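Fructose 1-phosphate kinase (Staphylococcus aureus, PDB 2JG5) probably transfers a phosphate from ATP to fructose 1-phosphate, giving fructose 1,6-bisphosphate, as a member of the PfkB family of carbohydrate kinases. Local coordinates at residues S195-V207 against A223-V235. Numbering follows the deposited sequence.
Sequences SDADVIKYGRLLV and AIYIDKEISIKAV
The guanidinium of R204 lies against the turn of the 223-235 hairpin: K228 O is over one face and I200 CG2, 3.6 Å above the plane near the rim, over the opposite one, with I230 O and S231 N at the edge. NE donates to D227 O at 2.8 Å, approaching the carbonyl oxygen almost head-on, and the oxygen is tilted 16° from the guanidinium plane. A bend at chi3 (-76°) swings NE toward this carbonyl, while NH2 forms a salt bridge with D304, so the head is gripped from two directions. D304 also bonds S231 OG, which sits 3.5 Å from I200 CG2.

Next to the arginine, I226 packs against the helix backbone at G203 and R204, its CG2 coming within 3.6 Å of R204 N. V207 CG2 lies 3.8 Å from I226 O. Toward the helix start, I224 CD1 meets V199 CB at 3.6 Å, and K233 NZ reaches both carboxylate oxygens of D196, at 3.3 Å (OD1) and 3.4 Å (OD2), in a salt bridge with weak hydrogen bonds.

The contact exemplifies a helix laid on a beta hairpin, here within the pfkB (ribokinase-clan) fold, with an arginine late in the helix bonded to a carbonyl at the hairpin turn. Helix 196-207 packs on one face of the antiparallel sheet, crossing strand 223-226 at -41°. V214 and V216 of strand 214-217 and L303 of strand 299-303 extend the apolar layer, whereas helix 265-280 packs against the other face through I232 and A234.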
loop_
_atom_site.group_PDB
_atom_site.type_symbol
_atom_site.label_atom_id
_atom_site.label_comp_id
_atom_site.label_asym_id
_atom_site.label_seq_id
_atom_site.Cartn_x
_atom_site.Cartn_y
_atom_site.Cartn_z
ATOM N N SER A 195 39.049 -4.984 -20.422
ATOM C CA SER A 195 40.104 -5.495 -19.548
ATOM C C SER A 195 40.251 -4.678 -18.274
ATOM O O SER A 195 39.677 -3.595 -18.159
ATOM C CB SER A 195 41.443 -5.576 -20.290
ATOM O OG SER A 195 41.866 -4.303 -20.728
ATOM N N ASP A 196 41.015 -5.208 -17.320
ATOM C CA ASP A 196 41.272 -4.509 -16.072
ATOM C C ASP A 196 42.056 -3.218 -16.331
ATOM O O ASP A 196 41.758 -2.190 -15.737
ATOM C CB ASP A 196 41.993 -5.426 -15.072
ATOM C CG ASP A 196 41.163 -6.671 -14.694
ATOM O OD1 ASP A 196 39.918 -6.647 -14.846
ATOM O OD2 ASP A 196 41.764 -7.682 -14.246
ATOM N N ALA A 197 43.038 -3.286 -17.231
ATOM C CA ALA A 197 43.791 -2.109 -17.705
ATOM C C ALA A 197 42.892 -1.019 -18.323
ATOM O O ALA A 197 43.127 0.170 -18.124
ATOM C CB ALA A 197 44.896 -2.538 -18.719
ATOM N N ASP A 198 41.880 -1.428 -19.087
ATOM C CA ASP A 198 40.929 -0.486 -19.668
ATOM C C ASP A 198 40.108 0.190 -18.584
ATOM O O ASP A 198 39.826 1.380 -18.673
ATOM C CB ASP A 198 40.008 -1.190 -20.670
ATOM C CG ASP A 198 40.592 -1.242 -22.079
ATOM O OD1 ASP A 198 41.469 -0.410 -22.412
ATOM O OD2 ASP A 198 40.167 -2.126 -22.860
ATOM N N VAL A 199 39.727 -0.568 -17.562
ATOM C CA VAL A 199 38.972 -0.021 -16.436
ATOM C C VAL A 199 39.800 1.004 -15.647
ATOM O O VAL A 199 39.293 2.073 -15.320
ATOM C CB VAL A 199 38.414 -1.135 -15.502
ATOM C CG1 VAL A 199 37.675 -0.540 -14.322
ATOM C CG2 VAL A 199 37.501 -2.089 -16.268
ATOM N N ILE A 200 41.069 0.687 -15.365
ATOM C CA ILE A 200 41.975 1.625 -14.691
ATOM C C ILE A 200 42.090 2.923 -15.486
ATOM O O ILE A 200 42.035 3.997 -14.918
ATOM C CB ILE A 200 43.423 1.061 -14.499
ATOM C CG1 ILE A 200 43.429 -0.328 -13.877
ATOM C CG2 ILE A 200 44.266 2.001 -13.639
ATOM C CD1 ILE A 200 44.696 -1.093 -14.182
ATOM N N LYS A 201 42.262 2.809 -16.802
ATOM C CA LYS A 201 42.475 3.974 -17.656
ATOM C C LYS A 201 41.314 4.975 -17.551
ATOM O O LYS A 201 41.492 6.088 -17.053
ATOM C CB LYS A 201 42.692 3.532 -19.102
ATOM C CG LYS A 201 43.035 4.667 -20.056
ATOM C CD LYS A 201 42.801 4.250 -21.494
ATOM C CE LYS A 201 43.239 5.333 -22.458
ATOM N NZ LYS A 201 42.884 4.939 -23.834
ATOM N N TYR A 202 40.128 4.554 -17.990
ATOM C CA TYR A 202 38.948 5.421 -18.050
ATOM C C TYR A 202 38.422 5.826 -16.674
ATOM O O TYR A 202 37.796 6.876 -16.530
ATOM C CB TYR A 202 37.852 4.778 -18.915
ATOM C CG TYR A 202 38.325 4.534 -20.329
ATOM C CD1 TYR A 202 38.634 5.599 -21.161
ATOM C CD2 TYR A 202 38.508 3.244 -20.820
ATOM C CE1 TYR A 202 39.091 5.395 -22.447
ATOM C CE2 TYR A 202 38.972 3.025 -22.115
ATOM C CZ TYR A 202 39.260 4.113 -22.921
ATOM O OH TYR A 202 39.709 3.941 -24.209
ATOM N N GLY A 203 38.701 5.000 -15.672
ATOM C CA GLY A 203 38.379 5.317 -14.288
ATOM C C GLY A 203 39.242 6.424 -13.716
ATOM O O GLY A 203 38.751 7.274 -12.968
ATOM N N ARG A 204 40.530 6.418 -14.057
ATOM C CA ARG A 204 41.449 7.468 -13.620
ATOM C C ARG A 204 41.235 8.780 -14.377
ATOM O O ARG A 204 41.585 9.855 -13.881
ATOM C CB ARG A 204 42.907 7.007 -13.732
ATOM C CG ARG A 204 43.883 7.874 -12.930
ATOM C CD ARG A 204 45.207 7.171 -12.715
ATOM N NE ARG A 204 45.113 6.144 -11.681
ATOM C CZ ARG A 204 45.851 5.038 -11.648
ATOM N NH1 ARG A 204 45.679 4.168 -10.661
ATOM N NH2 ARG A 204 46.746 4.786 -12.609
ATOM N N LEU A 205 40.662 8.698 -15.576
ATOM C CA LEU A 205 40.281 9.904 -16.310
ATOM C C LEU A 205 39.132 10.603 -15.578
ATOM O O LEU A 205 39.030 11.820 -15.581
ATOM C CB LEU A 205 39.908 9.571 -17.757
ATOM C CG LEU A 205 41.030 9.030 -18.660
ATOM C CD1 LEU A 205 40.458 8.494 -19.953
ATOM C CD2 LEU A 205 42.108 10.071 -18.951
ATOM N N LEU A 206 38.290 9.811 -14.927
ATOM C CA LEU A 206 37.228 10.334 -14.075
ATOM C C LEU A 206 37.778 11.007 -12.820
ATOM O O LEU A 206 37.261 12.028 -12.384
ATOM C CB LEU A 206 36.250 9.218 -13.701
ATOM C CG LEU A 206 35.337 8.754 -14.833
ATOM C CD1 LEU A 206 34.626 7.477 -14.419
ATOM C CD2 LEU A 206 34.336 9.861 -15.213
ATOM N N VAL A 207 38.827 10.419 -12.255
ATOM C CA VAL A 207 39.598 11.008 -11.161
ATOM C C VAL A 207 40.268 12.334 -11.587
ATOM O O VAL A 207 40.422 13.249 -10.765
ATOM C CB VAL A 207 40.647 9.995 -10.618
ATOM C CG1 VAL A 207 41.460 10.584 -9.471
ATOM C CG2 VAL A 207 39.964 8.722 -10.151
ATOM N N ALA A 223 35.189 -6.012 -8.778
ATOM C CA ALA A 223 35.180 -4.558 -8.907
ATOM C C ALA A 223 36.594 -4.011 -8.963
ATOM O O ALA A 223 37.546 -4.682 -8.571
ATOM C CB ALA A 223 34.405 -3.912 -7.745
ATOM N N ILE A 224 36.725 -2.788 -9.453
ATOM C CA ILE A 224 38.011 -2.112 -9.449
ATOM C C ILE A 224 37.900 -0.758 -8.773
ATOM O O ILE A 224 37.026 0.051 -9.099
ATOM C CB ILE A 224 38.619 -1.983 -10.868
ATOM C CG1 ILE A 224 38.906 -3.381 -11.439
ATOM C CG2 ILE A 224 39.886 -1.113 -10.834
ATOM C CD1 ILE A 224 39.351 -3.407 -12.853
ATOM N N TYR A 225 38.788 -0.531 -7.815
ATOM C CA TYR A 225 38.909 0.761 -7.174
ATOM C C TYR A 225 40.012 1.520 -7.901
ATOM O O TYR A 225 41.075 0.954 -8.163
ATOM C CB TYR A 225 39.254 0.588 -5.691
ATOM C CG TYR A 225 39.645 1.881 -5.012
ATOM C CD1 TYR A 225 38.695 2.661 -4.345
ATOM C CD2 TYR A 225 40.961 2.339 -5.062
ATOM C CE1 TYR A 225 39.057 3.848 -3.731
ATOM C CE2 TYR A 225 41.330 3.526 -4.461
ATOM C CZ TYR A 225 40.378 4.271 -3.795
ATOM O OH TYR A 225 40.762 5.444 -3.201
ATOM N N ILE A 226 39.753 2.784 -8.237
ATOM C CA ILE A 226 40.766 3.629 -8.881
ATOM C C ILE A 226 40.993 4.945 -8.122
ATOM O O ILE A 226 40.042 5.677 -7.832
ATOM C CB ILE A 226 40.443 3.954 -10.380
ATOM C CG1 ILE A 226 40.122 2.696 -11.187
ATOM C CG2 ILE A 226 41.601 4.711 -11.029
ATOM C CD1 ILE A 226 38.646 2.331 -11.219
ATOM N N ASP A 227 42.269 5.223 -7.851
ATOM C CA ASP A 227 42.769 6.397 -7.129
ATOM C C ASP A 227 43.645 7.198 -8.070
ATOM O O ASP A 227 43.925 6.749 -9.184
ATOM C CB ASP A 227 43.706 5.892 -6.031
ATOM C CG ASP A 227 43.432 6.492 -4.702
ATOM O OD1 ASP A 227 42.408 7.197 -4.566
ATOM O OD2 ASP A 227 44.239 6.231 -3.790
ATOM N N LYS A 228 44.139 8.349 -7.609
ATOM C CA LYS A 228 45.210 9.069 -8.320
ATOM C C LYS A 228 46.534 8.309 -8.181
ATOM O O LYS A 228 47.401 8.382 -9.056
ATOM C CB LYS A 228 45.367 10.505 -7.788
ATOM C CG LYS A 228 46.225 11.443 -8.658
ATOM C CD LYS A 228 46.608 12.732 -7.891
ATOM C CE LYS A 228 47.850 13.436 -8.479
ATOM N NZ LYS A 228 47.552 14.550 -9.441
ATOM N N GLU A 229 46.673 7.564 -7.087
ATOM C CA GLU A 229 47.940 6.923 -6.751
ATOM C C GLU A 229 47.953 5.386 -6.863
ATOM O O GLU A 229 49.026 4.787 -6.912
ATOM C CB GLU A 229 48.433 7.395 -5.366
ATOM C CG GLU A 229 47.440 7.193 -4.212
ATOM C CD GLU A 229 47.782 7.995 -2.943
ATOM O OE1 GLU A 229 48.983 8.281 -2.693
ATOM O OE2 GLU A 229 46.831 8.335 -2.192
ATOM N N ILE A 230 46.777 4.761 -6.927
ATOM C CA ILE A 230 46.663 3.300 -6.972
ATOM C C ILE A 230 45.368 2.825 -7.660
ATOM O O ILE A 230 44.377 3.539 -7.694
ATOM C CB ILE A 230 46.757 2.692 -5.533
ATOM C CG1 ILE A 230 47.186 1.222 -5.573
ATOM C CG2 ILE A 230 45.442 2.882 -4.763
ATOM C CD1 ILE A 230 47.549 0.626 -4.217
ATOM N N SER A 231 45.392 1.618 -8.218
ATOM C CA SER A 231 44.157 0.922 -8.569
ATOM C C SER A 231 44.143 -0.482 -7.979
ATOM O O SER A 231 45.169 -1.141 -7.914
ATOM C CB SER A 231 43.920 0.901 -10.079
ATOM O OG SER A 231 44.977 0.255 -10.746
ATOM N N ILE A 232 42.981 -0.934 -7.532
ATOM C CA ILE A 232 42.885 -2.217 -6.838
ATOM C C ILE A 232 41.857 -3.128 -7.502
ATOM O O ILE A 232 40.791 -2.677 -7.961
ATOM C CB ILE A 232 42.553 -2.035 -5.324
ATOM C CG1 ILE A 232 43.615 -1.163 -4.645
ATOM C CG2 ILE A 232 42.463 -3.401 -4.598
ATOM C CD1 ILE A 232 43.073 -0.273 -3.562
ATOM N N LYS A 233 42.190 -4.412 -7.564
ATOM C CA LYS A 233 41.268 -5.400 -8.105
ATOM C C LYS A 233 40.706 -6.270 -6.997
ATOM O O LYS A 233 41.453 -6.914 -6.251
ATOM C CB LYS A 233 41.937 -6.249 -9.189
ATOM C CG LYS A 233 41.026 -7.294 -9.828
ATOM C CD LYS A 233 39.865 -6.666 -10.588
ATOM C CE LYS A 233 38.821 -7.694 -10.981
ATOM N NZ LYS A 233 39.242 -8.512 -12.162
ATOM N N ALA A 234 39.383 -6.267 -6.884
ATOM C CA ALA A 234 38.685 -7.188 -5.995
ATOM C C ALA A 234 38.042 -8.298 -6.819
ATOM O O ALA A 234 37.465 -8.049 -7.889
ATOM C CB ALA A 234 37.646 -6.464 -5.183
ATOM N N VAL A 235 38.166 -9.525 -6.332
ATOM C CA VAL A 235 37.546 -10.667 -6.977
ATOM C C VAL A 235 36.719 -11.415 -5.924
ATOM O O VAL A 235 37.254 -11.892 -4.920
ATOM C CB VAL A 235 38.618 -11.583 -7.636
ATOM C CG1 VAL A 235 38.099 -12.990 -7.815
ATOM C CG2 VAL A 235 39.087 -11.004 -8.974
#